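Local coordinates for protein triphenylmethane reductase (Citrobacter sp., PDB 2JL1) that reduces triphenylmethane dyes, probably by taking hydride from the NADP(H) cofactor held in its Rossmann-like nucleotide-binding fold, at residues A160-A165 against E229-F234. Numbering follows the deposited sequence.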
loop_
_atom_site.group_PDB
_atom_site.type_symbol
_atom_site.label_atom_id
_atom_site.label_comp_id
_atom_site.label_asym_id
_atom_site.label_seq_id
_atom_site.Cartn_x
_atom_site.Cartn_y
_atom_site.Cartn_z
ATOM N N ALA A 160 -21.055 33.683 13.257
ATOM C CA ALA A 160 -20.368 33.232 12.042
ATOM C C ALA A 160 -19.679 31.881 12.186
ATOM O O ALA A 160 -19.026 31.613 13.189
ATOM C CB ALA A 160 -19.346 34.246 11.585
ATOM N N ILE A 161 -19.823 31.053 11.159
ATOM C CA ILE A 161 -18.963 29.890 10.955
ATOM C C ILE A 161 -17.946 30.328 9.906
ATOM O O ILE A 161 -18.338 30.700 8.802
ATOM C CB ILE A 161 -19.749 28.677 10.402
ATOM C CG1 ILE A 161 -20.801 28.205 11.411
ATOM C CG2 ILE A 161 -18.804 27.536 10.061
ATOM C CD1 ILE A 161 -21.763 27.111 10.849
ATOM N N VAL A 162 -16.658 30.304 10.263
ATOM C CA VAL A 162 -15.578 30.768 9.383
ATOM C C VAL A 162 -14.803 29.556 8.839
ATOM O O VAL A 162 -14.270 28.740 9.618
ATOM C CB VAL A 162 -14.624 31.770 10.140
ATOM C CG1 VAL A 162 -13.505 32.285 9.234
ATOM C CG2 VAL A 162 -15.399 32.950 10.674
ATOM N N THR A 163 -14.809 29.382 7.518
ATOM C CA THR A 163 -14.086 28.274 6.880
ATOM C C THR A 163 -13.487 28.734 5.579
ATOM O O THR A 163 -13.936 29.705 5.008
ATOM C CB THR A 163 -15.039 27.114 6.449
ATOM O OG1 THR A 163 -15.678 27.463 5.216
ATOM C CG2 THR A 163 -16.089 26.832 7.487
ATOM N N ASN A 164 -12.513 27.987 5.071
ATOM C CA ASN A 164 -12.088 28.176 3.685
ATOM C C ASN A 164 -12.602 27.068 2.753
ATOM O O ASN A 164 -11.951 26.759 1.758
ATOM C CB ASN A 164 -10.556 28.303 3.589
ATOM C CG ASN A 164 -9.827 27.162 4.276
ATOM O OD1 ASN A 164 -10.118 26.836 5.423
ATOM N ND2 ASN A 164 -8.866 26.551 3.581
ATOM N N ALA A 165 -13.794 26.533 3.041
ATOM C CA ALA A 165 -14.386 25.429 2.264
ATOM C C ALA A 165 -15.225 25.867 1.072
ATOM O O ALA A 165 -15.635 25.036 0.265
ATOM C CB ALA A 165 -15.237 24.535 3.171
ATOM N N GLU A 229 -5.066 30.968 4.121
ATOM C CA GLU A 229 -4.171 31.668 5.050
ATOM C C GLU A 229 -4.982 32.496 6.061
ATOM O O GLU A 229 -4.627 32.568 7.237
ATOM C CB GLU A 229 -3.137 32.523 4.289
ATOM C CG GLU A 229 -1.676 32.453 4.821
ATOM C CD GLU A 229 -1.048 31.034 4.815
ATOM O OE1 GLU A 229 -0.762 30.527 5.920
ATOM O OE2 GLU A 229 -0.830 30.424 3.728
ATOM N N GLU A 230 -6.092 33.078 5.623
ATOM C CA GLU A 230 -6.991 33.738 6.562
ATOM C C GLU A 230 -7.577 32.746 7.583
ATOM O O GLU A 230 -7.683 33.067 8.762
ATOM C CB GLU A 230 -8.093 34.476 5.827
ATOM C CG GLU A 230 -7.613 35.741 5.110
ATOM C CD GLU A 230 -8.676 36.335 4.212
ATOM O OE1 GLU A 230 -9.435 35.577 3.563
ATOM O OE2 GLU A 230 -8.754 37.577 4.154
ATOM N N GLU A 231 -7.933 31.545 7.135
ATOM C CA GLU A 231 -8.425 30.503 8.048
ATOM C C GLU A 231 -7.399 30.124 9.121
ATOM O O GLU A 231 -7.707 30.176 10.314
ATOM C CB GLU A 231 -8.879 29.251 7.289
ATOM C CG GLU A 231 -9.529 28.173 8.193
ATOM C CD GLU A 231 -10.878 28.602 8.784
ATOM O OE1 GLU A 231 -11.528 29.528 8.245
ATOM O OE2 GLU A 231 -11.285 28.005 9.794
ATOM N N LYS A 232 -6.198 29.739 8.682
ATOM C CA LYS A 232 -5.092 29.353 9.569
ATOM C C LYS A 232 -4.894 30.382 10.674
ATOM O O LYS A 232 -4.801 30.013 11.857
ATOM C CB LYS A 232 -3.806 29.150 8.764
ATOM C CG LYS A 232 -2.860 28.075 9.298
ATOM C CD LYS A 232 -2.013 27.449 8.178
ATOM C CE LYS A 232 -0.690 28.198 7.964
ATOM N NZ LYS A 232 0.196 27.612 6.887
ATOM N N ASN A 233 -4.864 31.664 10.296
ATOM C CA ASN A 233 -4.721 32.782 11.233
ATOM C C ASN A 233 -5.923 33.023 12.152
ATOM O O ASN A 233 -5.756 33.400 13.326
ATOM C CB ASN A 233 -4.432 34.080 10.473
ATOM C CG ASN A 233 -3.149 34.021 9.657
ATOM O OD1 ASN A 233 -2.377 33.056 9.733
ATOM N ND2 ASN A 233 -2.910 35.066 8.877
ATOM N N PHE A 234 -7.124 32.838 11.619
ATOM C CA PHE A 234 -8.348 32.979 12.404
ATOM C C PHE A 234 -8.354 31.955 13.547
ATOM O O PHE A 234 -8.690 32.282 14.686
ATOM C CB PHE A 234 -9.601 32.826 11.512
ATOM C CG PHE A 234 -10.873 32.586 12.287
ATOM C CD1 PHE A 234 -11.550 33.652 12.884
ATOM C CD2 PHE A 234 -11.374 31.294 12.445
ATOM C CE1 PHE A 234 -12.714 33.433 13.613
ATOM C CE2 PHE A 234 -12.543 31.064 13.171
ATOM C CZ PHE A 234 -13.215 32.136 13.758
#
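V162 on strand 160-163 and N164 just past its end meet E231 and F234 of the helical segment 229-234, the axes of strand and segment 8.7 Å apart at closest and their directions 122° apart. This is strand-on-helix packing in the NmrA-like fold: 160-163 pairs in parallel with strand 222-225, helix 228-237 follows that second strand, and the contact lies away from the cofactor site. E231 reaches across to the strand; CG lies anti to its backbone N (chi1 -175°) and the bend at chi2 turns CD toward the strand. The carboxylate sits against the V162 carbonyl. Its OE2 is 3.1 Å from V162 O, a pair of acceptors that cannot bond as they stand, and such closeness would tend to raise the glutamate's pKa. Its OE1 also comes within 3.2 Å of T163 CA. T163 itself turns away, taking the backbone N of A165 onto OG1 in an ST turn at 3.0 Å; OG1 is also hydrogen-bonded to H223 NE2. V162 slides past E231 and packs against one face of the F234 ring in a CH-pi contact, CB 3.9 Å from the centroid and displaced toward the CE2 rim, while CG2 lies near CZ and CE1. The N164 side chain, whose ND2 is held by the A249 carbonyl, crosses that of E231 at about a right angle, yet its amide plane is only 18° from the carboxylate plane. N164 OD1 is buried with no polar partner in the model, 3.1 Å from E231 CG and also close to its CB.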